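Local coordinates for protein Pcdhgc3 (Mus musculus, PDB 4ZI8), which probably mediates calcium-dependent cell adhesion and may help set up specific neuronal connections, this chain being the first three extracellular cadherin domains, at residues L28-R33 and Q116-N121; V253-A258 and T291-I296. All blocks are in the same frame, centred on the assembly; numbering follows the deposited sequence.

Interaction 1. Residues L28-R33 and Q116-N121; sequences LEERER and QDINDN. With CA (calcium ion), chain O; CA (calcium ion), chain P; CA (calcium ion), chain N.
The carboxylates of E29 and D120 reach toward each other from opposite directions with their planes 84° apart, and each spreads its two oxygens over the same two calcium ions. One ion takes OE2 of E29 at 2.3 Å and OD1 of D120; the other takes OE1 of E29 and OD2 of D120, with OE2 of E30 and a water. A second flat group, the R31 guanidinium, has L28 CB over one face, toward the rim, and I118 CD1 in plane at the edge, 3.7 Å from NH2. With the chain bent at chi2 and chi3, NE and NH2 both turn back onto E29 O, NH2 at 2.9 Å, and so hold the backbone beside the metal ligand.

This is the calcium-binding linker of cadherins: QDINDN carries the DXNDN motif, and D117 OD1 and I118 O complete its share of the first ion. E85 ligates both ions, D153 the first and D83 the second; R81 is the main outside polar partner of E30, N157 that of D117. N119 and N121 bind a third calcium. Short-chained D and N suit a tight turn presenting many oxygens, and the calcium ions probably offset repulsion between the crowded carboxylates. E29 OE2 also accepts from I118 N through its anti lone pair, almost straight (174°). Where L28 and Q116 form a parallel bridge ending strand 24-28, E29 N donates to Q116 O at 2.9 Å, and L28 CD2 packs against I118 CG2.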
ATOM      1  N   LEU B  28     -25.237  36.574 -23.242  1.00 20.47           N
ATOM      2  CA  LEU B  28     -24.636  35.254 -23.147  1.00 18.09           C
ATOM      3  C   LEU B  28     -23.356  35.166 -23.951  1.00 22.80           C
ATOM      4  O   LEU B  28     -23.268  35.737 -25.059  1.00 20.88           O
ATOM      5  CB  LEU B  28     -25.616  34.194 -23.653  1.00 19.88           C
ATOM      6  CG  LEU B  28     -26.931  33.983 -22.909  1.00 23.31           C
ATOM      7  CD1 LEU B  28     -27.750  32.874 -23.590  1.00 22.30           C
ATOM      8  CD2 LEU B  28     -26.669  33.673 -21.437  1.00 23.47           C
ATOM      9  N   GLU B  29     -22.367  34.419 -23.448  1.00 19.02           N
ATOM     10  CA  GLU B  29     -21.202  34.150 -24.280  1.00 18.14           C
ATOM     11  C   GLU B  29     -21.590  33.370 -25.530  1.00 16.21           C
ATOM     12  O   GLU B  29     -22.655  32.757 -25.608  1.00 20.70           O
ATOM     13  CB  GLU B  29     -20.125  33.359 -23.496  1.00 18.14           C
ATOM     14  CG  GLU B  29     -20.673  32.039 -22.880  1.00 15.68           C
ATOM     15  CD  GLU B  29     -19.579  31.045 -22.497  1.00 18.39           C
ATOM     16  OE1 GLU B  29     -18.493  31.027 -23.120  1.00 17.36           O
ATOM     17  OE2 GLU B  29     -19.806  30.290 -21.545  1.00 20.02           O
ATOM     18  N   GLU B  30     -20.690  33.374 -26.500  1.00 18.62           N
ATOM     19  CA  GLU B  30     -20.725  32.495 -27.644  1.00 18.39           C
ATOM     20  C   GLU B  30     -21.883  32.855 -28.579  1.00 20.28           C
ATOM     21  O   GLU B  30     -22.351  32.024 -29.325  1.00 22.17           O
ATOM     22  CB  GLU B  30     -20.795  31.014 -27.188  1.00 21.45           C
ATOM     23  CG  GLU B  30     -19.685  30.628 -26.231  1.00 21.62           C
ATOM     24  CD  GLU B  30     -18.330  30.382 -26.889  1.00 26.30           C
ATOM     25  OE1 GLU B  30     -18.148  30.628 -28.115  1.00 27.55           O
ATOM     26  OE2 GLU B  30     -17.420  29.908 -26.160  1.00 27.22           O
ATOM     27  N   ARG B  31     -22.325  34.109 -28.570  1.00 22.90           N
ATOM     28  CA  ARG B  31     -23.329  34.520 -29.565  1.00 24.34           C
ATOM     29  C   ARG B  31     -22.730  34.562 -30.951  1.00 24.61           C
ATOM     30  O   ARG B  31     -21.533  34.801 -31.105  1.00 26.32           O
ATOM     31  CB  ARG B  31     -23.927  35.885 -29.235  1.00 23.62           C
ATOM     32  CG  ARG B  31     -24.770  35.963 -27.962  1.00 28.48           C
ATOM     33  CD  ARG B  31     -25.791  34.830 -27.818  1.00 30.60           C
ATOM     34  NE  ARG B  31     -25.167  33.655 -27.199  1.00 30.64           N
ATOM     35  CZ  ARG B  31     -25.793  32.506 -26.989  1.00 31.17           C
ATOM     36  NH1 ARG B  31     -27.057  32.382 -27.350  1.00 28.94           N
ATOM     37  NH2 ARG B  31     -25.152  31.476 -26.428  1.00 31.60           N
ATOM     38  N   GLU B  32     -23.576  34.356 -31.955  1.00 28.58           N
ATOM     39  CA  GLU B  32     -23.166  34.437 -33.346  1.00 33.64           C
ATOM     40  C   GLU B  32     -22.757  35.858 -33.736  1.00 33.87           C
ATOM     41  O   GLU B  32     -23.180  36.837 -33.115  1.00 23.86           O
ATOM     42  CB  GLU B  32     -24.296  33.957 -34.259  1.00 46.09           C
ATOM     43  CG  GLU B  32     -24.643  32.469 -34.078  1.00 58.20           C
ATOM     44  CD  GLU B  32     -25.357  31.851 -35.292  1.00 67.89           C
ATOM     45  OE1 GLU B  32     -25.891  32.604 -36.149  1.00 70.67           O
ATOM     46  OE2 GLU B  32     -25.381  30.602 -35.382  1.00 69.42           O
ATOM     47  N   ARG B  33     -21.940  35.962 -34.777  1.00 34.92           N
ATOM     48  CA  ARG B  33     -21.522  37.263 -35.257  1.00 34.76           C
ATOM     49  C   ARG B  33     -22.741  38.004 -35.783  1.00 34.65           C
ATOM     50  O   ARG B  33     -23.556  37.438 -36.494  1.00 36.04           O
ATOM     51  CB  ARG B  33     -20.455  37.132 -36.335  1.00 37.47           C
ATOM     52  CG  ARG B  33     -19.724  38.413 -36.561  1.00 45.18           C
ATOM     53  CD  ARG B  33     -18.563  38.273 -37.523  1.00 53.83           C
ATOM     54  NE  ARG B  33     -17.801  39.519 -37.560  1.00 59.80           N
ATOM     55  CZ  ARG B  33     -17.052  39.914 -38.583  1.00 67.20           C
ATOM     56  NH1 ARG B  33     -16.957  39.158 -39.670  1.00 71.72           N
ATOM     57  NH2 ARG B  33     -16.401  41.066 -38.517  1.00 69.90           N
ATOM     58  N   GLN B 116     -21.990  36.476 -19.987  1.00 17.82           N
ATOM     59  CA  GLN B 116     -22.556  35.490 -19.078  1.00 20.52           C
ATOM     60  C   GLN B 116     -22.219  34.066 -19.498  1.00 21.83           C
ATOM     61  O   GLN B 116     -22.259  33.748 -20.676  1.00 21.92           O
ATOM     62  CB  GLN B 116     -24.068  35.659 -19.002  1.00 22.74           C
ATOM     63  CG  GLN B 116     -24.480  37.062 -18.499  1.00 26.09           C
ATOM     64  CD  GLN B 116     -25.946  37.368 -18.733  1.00 35.33           C
ATOM     65  OE1 GLN B 116     -26.563  36.855 -19.676  1.00 39.20           O
ATOM     66  NE2 GLN B 116     -26.511  38.231 -17.887  1.00 38.63           N
ATOM     67  N   ASP B 117     -21.944  33.210 -18.511  1.00 23.37           N
ATOM     68  CA  ASP B 117     -21.555  31.809 -18.744  1.00 19.34           C
ATOM     69  C   ASP B 117     -22.648  30.987 -19.335  1.00 17.36           C
ATOM     70  O   ASP B 117     -23.784  31.094 -18.913  1.00 21.91           O
ATOM     71  CB  ASP B 117     -21.121  31.148 -17.431  1.00 18.49           C
ATOM     72  CG  ASP B 117     -20.448  29.799 -17.646  1.00 16.34           C
ATOM     73  OD1 ASP B 117     -19.626  29.670 -18.578  1.00 17.78           O
ATOM     74  OD2 ASP B 117     -20.710  28.859 -16.864  1.00 21.43           O
ATOM     75  N   ILE B 118     -22.325  30.138 -20.311  1.00 21.60           N
ATOM     76  CA  ILE B 118     -23.250  29.076 -20.661  1.00 19.20           C
ATOM     77  C   ILE B 118     -22.522  27.753 -20.435  1.00 15.97           C
ATOM     78  O   ILE B 118     -21.276  27.697 -20.375  1.00 15.95           O
ATOM     79  CB  ILE B 118     -23.799  29.180 -22.140  1.00 19.59           C
ATOM     80  CG1 ILE B 118     -22.706  28.858 -23.144  1.00 20.48           C
ATOM     81  CG2 ILE B 118     -24.400  30.604 -22.416  1.00 18.20           C
ATOM     82  CD1 ILE B 118     -23.141  28.978 -24.622  1.00 19.38           C
ATOM     83  N   ASN B 119     -23.289  26.694 -20.282  1.00 16.60           N
ATOM     84  CA  ASN B 119     -22.680  25.393 -20.023  1.00 17.32           C
ATOM     85  C   ASN B 119     -22.217  24.706 -21.294  1.00 20.25           C
ATOM     86  O   ASN B 119     -22.729  23.608 -21.643  1.00 22.07           O
ATOM     87  CB  ASN B 119     -23.632  24.464 -19.263  1.00 17.86           C
ATOM     88  CG  ASN B 119     -22.869  23.294 -18.616  1.00 18.35           C
ATOM     89  OD1 ASN B 119     -21.671  23.410 -18.358  1.00 19.04           O
ATOM     90  ND2 ASN B 119     -23.534  22.164 -18.412  1.00 18.96           N
ATOM     91  N   ASP B 120     -21.229  25.316 -21.966  1.00 17.42           N
ATOM     92  CA  ASP B 120     -20.690  24.788 -23.217  1.00 17.03           C
ATOM     93  C   ASP B 120     -19.469  23.888 -23.021  1.00 19.85           C
ATOM     94  O   ASP B 120     -18.854  23.465 -24.010  1.00 22.87           O
ATOM     95  CB  ASP B 120     -20.333  25.930 -24.190  1.00 21.52           C
ATOM     96  CG  ASP B 120     -19.502  27.053 -23.551  1.00 23.43           C
ATOM     97  OD1 ASP B 120     -19.386  27.123 -22.312  1.00 22.95           O
ATOM     98  OD2 ASP B 120     -19.010  27.944 -24.302  1.00 28.64           O
ATOM     99  N   ASN B 121     -19.135  23.538 -21.778  1.00 17.57           N
ATOM    100  CA  ASN B 121     -18.045  22.560 -21.557  1.00 17.89           C
ATOM    101  C   ASN B 121     -18.408  21.371 -20.659  1.00 17.94           C
ATOM    102  O   ASN B 121     -19.061  21.536 -19.589  1.00 17.01           O
ATOM    103  CB  ASN B 121     -16.829  23.274 -20.957  1.00 19.46           C
ATOM    104  CG  ASN B 121     -16.261  24.348 -21.872  1.00 19.99           C
ATOM    105  OD1 ASN B 121     -15.355  24.080 -22.678  1.00 21.47           O
ATOM    106  ND2 ASN B 121     -16.786  25.580 -21.757  1.00 21.56           N
TER
HETATM  107 CA    CA O 402     -19.062  28.457 -20.442  1.00 20.52          CA
HETATM  108 CA    CA P 403     -17.202  29.189 -23.935  1.00 20.46          CA
HETATM  109 CA    CA N 401     -19.678  22.545 -17.625  1.00 18.54          CA
HETATM  110  O   HOH W   1     -16.013  27.183 -24.546  1.00 19.78           O

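Interaction 2. Residues V253-A258 and T291-I296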
ATOM      1  N   VAL B 253       9.875 -44.597  -3.297  1.00 35.72           N
ATOM      2  CA  VAL B 253       9.025 -45.036  -2.192  1.00 33.39           C
ATOM      3  C   VAL B 253       7.615 -44.468  -2.342  1.00 32.37           C
ATOM      4  O   VAL B 253       6.626 -45.181  -2.269  1.00 34.58           O
ATOM      5  CB  VAL B 253       9.605 -44.608  -0.843  1.00 30.96           C
ATOM      6  CG1 VAL B 253       8.675 -45.012   0.291  1.00 28.01           C
ATOM      7  CG2 VAL B 253      10.941 -45.230  -0.646  1.00 32.02           C
ATOM      8  N   ALA B 254       7.531 -43.172  -2.564  1.00 32.80           N
ATOM      9  CA  ALA B 254       6.244 -42.509  -2.654  1.00 33.35           C
ATOM     10  C   ALA B 254       6.443 -41.170  -3.339  1.00 31.61           C
ATOM     11  O   ALA B 254       7.567 -40.666  -3.377  1.00 31.49           O
ATOM     12  CB  ALA B 254       5.623 -42.320  -1.259  1.00 29.49           C
ATOM     13  N   GLN B 255       5.379 -40.617  -3.909  1.00 30.11           N
ATOM     14  CA  GLN B 255       5.397 -39.199  -4.274  1.00 28.33           C
ATOM     15  C   GLN B 255       4.252 -38.456  -3.570  1.00 30.66           C
ATOM     16  O   GLN B 255       3.074 -38.771  -3.764  1.00 31.59           O
ATOM     17  CB  GLN B 255       5.304 -39.011  -5.786  1.00 28.96           C
ATOM     18  CG  GLN B 255       5.400 -37.553  -6.222  1.00 30.32           C
ATOM     19  CD  GLN B 255       5.440 -37.394  -7.725  1.00 39.63           C
ATOM     20  OE1 GLN B 255       4.929 -38.237  -8.468  1.00 47.45           O
ATOM     21  NE2 GLN B 255       6.065 -36.322  -8.185  1.00 36.35           N
ATOM     22  N   VAL B 256       4.591 -37.471  -2.742  1.00 28.86           N
ATOM     23  CA  VAL B 256       3.559 -36.714  -2.062  1.00 28.86           C
ATOM     24  C   VAL B 256       3.230 -35.457  -2.880  1.00 30.40           C
ATOM     25  O   VAL B 256       4.053 -34.976  -3.669  1.00 26.93           O
ATOM     26  CB  VAL B 256       3.977 -36.347  -0.643  1.00 26.80           C
ATOM     27  CG1 VAL B 256       4.384 -37.633   0.131  1.00 26.77           C
ATOM     28  CG2 VAL B 256       5.140 -35.351  -0.671  1.00 26.45           C
ATOM     29  N   LEU B 257       2.016 -34.951  -2.722  1.00 30.63           N
ATOM     30  CA  LEU B 257       1.593 -33.820  -3.540  1.00 26.23           C
ATOM     31  C   LEU B 257       0.732 -32.867  -2.730  1.00 31.55           C
ATOM     32  O   LEU B 257      -0.317 -33.258  -2.203  1.00 33.41           O
ATOM     33  CB  LEU B 257       0.838 -34.300  -4.777  1.00 27.94           C
ATOM     34  CG  LEU B 257       0.180 -33.179  -5.604  1.00 36.98           C
ATOM     35  CD1 LEU B 257       1.237 -32.273  -6.225  1.00 36.79           C
ATOM     36  CD2 LEU B 257      -0.775 -33.711  -6.662  1.00 40.59           C
ATOM     37  N   ALA B 258       1.179 -31.615  -2.631  1.00 31.24           N
ATOM     38  CA  ALA B 258       0.375 -30.543  -2.037  1.00 28.56           C
ATOM     39  C   ALA B 258       0.103 -29.505  -3.095  1.00 31.48           C
ATOM     40  O   ALA B 258       0.865 -29.408  -4.052  1.00 31.48           O
ATOM     41  CB  ALA B 258       1.097 -29.917  -0.853  1.00 24.46           C
ATOM     42  N   THR B 291       9.746 -32.124  -6.432  1.00 31.57           N
ATOM     43  CA  THR B 291       8.789 -33.089  -6.937  1.00 32.81           C
ATOM     44  C   THR B 291       8.058 -33.846  -5.857  1.00 29.92           C
ATOM     45  O   THR B 291       7.051 -34.489  -6.150  1.00 35.93           O
ATOM     46  CB  THR B 291       9.444 -34.116  -7.829  1.00 36.03           C
ATOM     47  OG1 THR B 291      10.322 -34.909  -7.035  1.00 30.58           O
ATOM     48  CG2 THR B 291      10.214 -33.442  -8.944  1.00 39.85           C
ATOM     49  N   GLY B 292       8.547 -33.794  -4.623  1.00 24.32           N
ATOM     50  CA  GLY B 292       7.921 -34.546  -3.547  1.00 25.56           C
ATOM     51  C   GLY B 292       8.143 -36.055  -3.630  1.00 29.01           C
ATOM     52  O   GLY B 292       7.500 -36.848  -2.934  1.00 28.14           O
ATOM     53  N   VAL B 293       9.073 -36.468  -4.476  1.00 31.18           N
ATOM     54  CA  VAL B 293       9.412 -37.879  -4.569  1.00 30.44           C
ATOM     55  C   VAL B 293      10.347 -38.320  -3.437  1.00 28.37           C
ATOM     56  O   VAL B 293      11.436 -37.773  -3.244  1.00 26.99           O
ATOM     57  CB  VAL B 293      10.037 -38.188  -5.940  1.00 31.25           C
ATOM     58  CG1 VAL B 293      10.554 -39.638  -5.980  1.00 29.37           C
ATOM     59  CG2 VAL B 293       9.004 -37.955  -7.040  1.00 28.77           C
ATOM     60  N   LEU B 294       9.881 -39.298  -2.663  1.00 27.66           N
ATOM     61  CA  LEU B 294      10.647 -39.899  -1.587  1.00 25.74           C
ATOM     62  C   LEU B 294      11.301 -41.180  -2.092  1.00 29.50           C
ATOM     63  O   LEU B 294      10.617 -42.038  -2.685  1.00 27.82           O
ATOM     64  CB  LEU B 294       9.735 -40.195  -0.404  1.00 25.24           C
ATOM     65  CG  LEU B 294      10.334 -40.838   0.842  1.00 28.19           C
ATOM     66  CD1 LEU B 294      11.135 -39.826   1.649  1.00 27.96           C
ATOM     67  CD2 LEU B 294       9.210 -41.466   1.673  1.00 32.22           C
ATOM     68  N   THR B 295      12.614 -41.298  -1.892  1.00 26.71           N
ATOM     69  CA  THR B 295      13.372 -42.457  -2.362  1.00 28.50           C
ATOM     70  C   THR B 295      14.148 -43.110  -1.205  1.00 30.52           C
ATOM     71  O   THR B 295      14.381 -42.489  -0.161  1.00 26.41           O
ATOM     72  CB  THR B 295      14.391 -42.092  -3.471  1.00 27.27           C
ATOM     73  OG1 THR B 295      15.145 -40.944  -3.078  1.00 30.83           O
ATOM     74  CG2 THR B 295      13.718 -41.788  -4.798  1.00 28.25           C
ATOM     75  N   ILE B 296      14.573 -44.352  -1.407  1.00 28.60           N
ATOM     76  CA  ILE B 296      15.494 -44.995  -0.480  1.00 26.03           C
ATOM     77  C   ILE B 296      16.853 -44.385  -0.649  1.00 27.02           C
ATOM     78  O   ILE B 296      17.326 -44.188  -1.773  1.00 31.87           O
ATOM     79  CB  ILE B 296      15.566 -46.499  -0.716  1.00 26.86           C
ATOM     80  CG1 ILE B 296      14.193 -47.102  -0.447  1.00 28.75           C
ATOM     81  CG2 ILE B 296      16.654 -47.151   0.176  1.00 24.63           C
ATOM     82  CD1 ILE B 296      13.759 -46.961   1.019  1.00 26.09           C
TER
HETATM   83  O   HOH W   2       4.256 -34.050  -6.057  1.00 28.49           O
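Strands 253-255 and 293-296 run antiparallel, their axes 170° apart and 4.6 Å at closest approach. A classic beta bulge interrupts the pairing: V253 and A254 both face L294, whose carbonyl oxygen accepts from V253 N at 2.7 Å and, more loosely, from A254 N at 3.3 Å. L294 N returns a bond to A254 O, Q255 and V293 form a non-hydrogen-bonded pair, and V256 N donates to G292 O at 3.0 Å. G292, at positive phi (72°), is easily accommodated as glycine and lets the backbone pass close to V256. An ST turn, with T291 OG1 accepting from V293 N, shapes the same corner, where a water joins V256 O to T291 O.

The extended side chain of Q255, its CG anti to the backbone N (chi1 -177°), passes obliquely over V293 CG2 and delivers NE2 to T291 O at 2.9 Å, the acceptor lying in the amide plane. Its long polar chain suits an exposed position and lets it reach the backbone of the turn at T291. Branched and apolar V253 divides its methyls: CG1 meets L294 CD2 at 3.8 Å, CG2 meets I296 CD1 at 3.7 Å.

In this cadherin domain, a Greek-key beta sandwich, the pair forms the middle of one sheet, between strands 233-234 and 285-287. V253 and V256 press on strand 324-333 of the facing sheet, while L294 reaches I310 on strand 307-316 and F273 on strand 269-273.

Overall arrangement
The two contacts lie in different cadherin domains on opposite sides of the chain's centre, with nearest atoms about 57 Å apart, so they share no strand and do not touch. Interaction 1 is a surface contact of loops at the junction of the first and second domains; charged side chains dominate it, and metal ions do most of the joining. Interaction 2 is partly buried within the third domain and holds two neighbouring strands by backbone bonds, with aliphatic side chains turned into the sandwich. A parallel bridge at the end of strand 24-28 introduces the loops of 28-33/116-121, whereas 253-258/291-296 is antiparallel and binds no calcium.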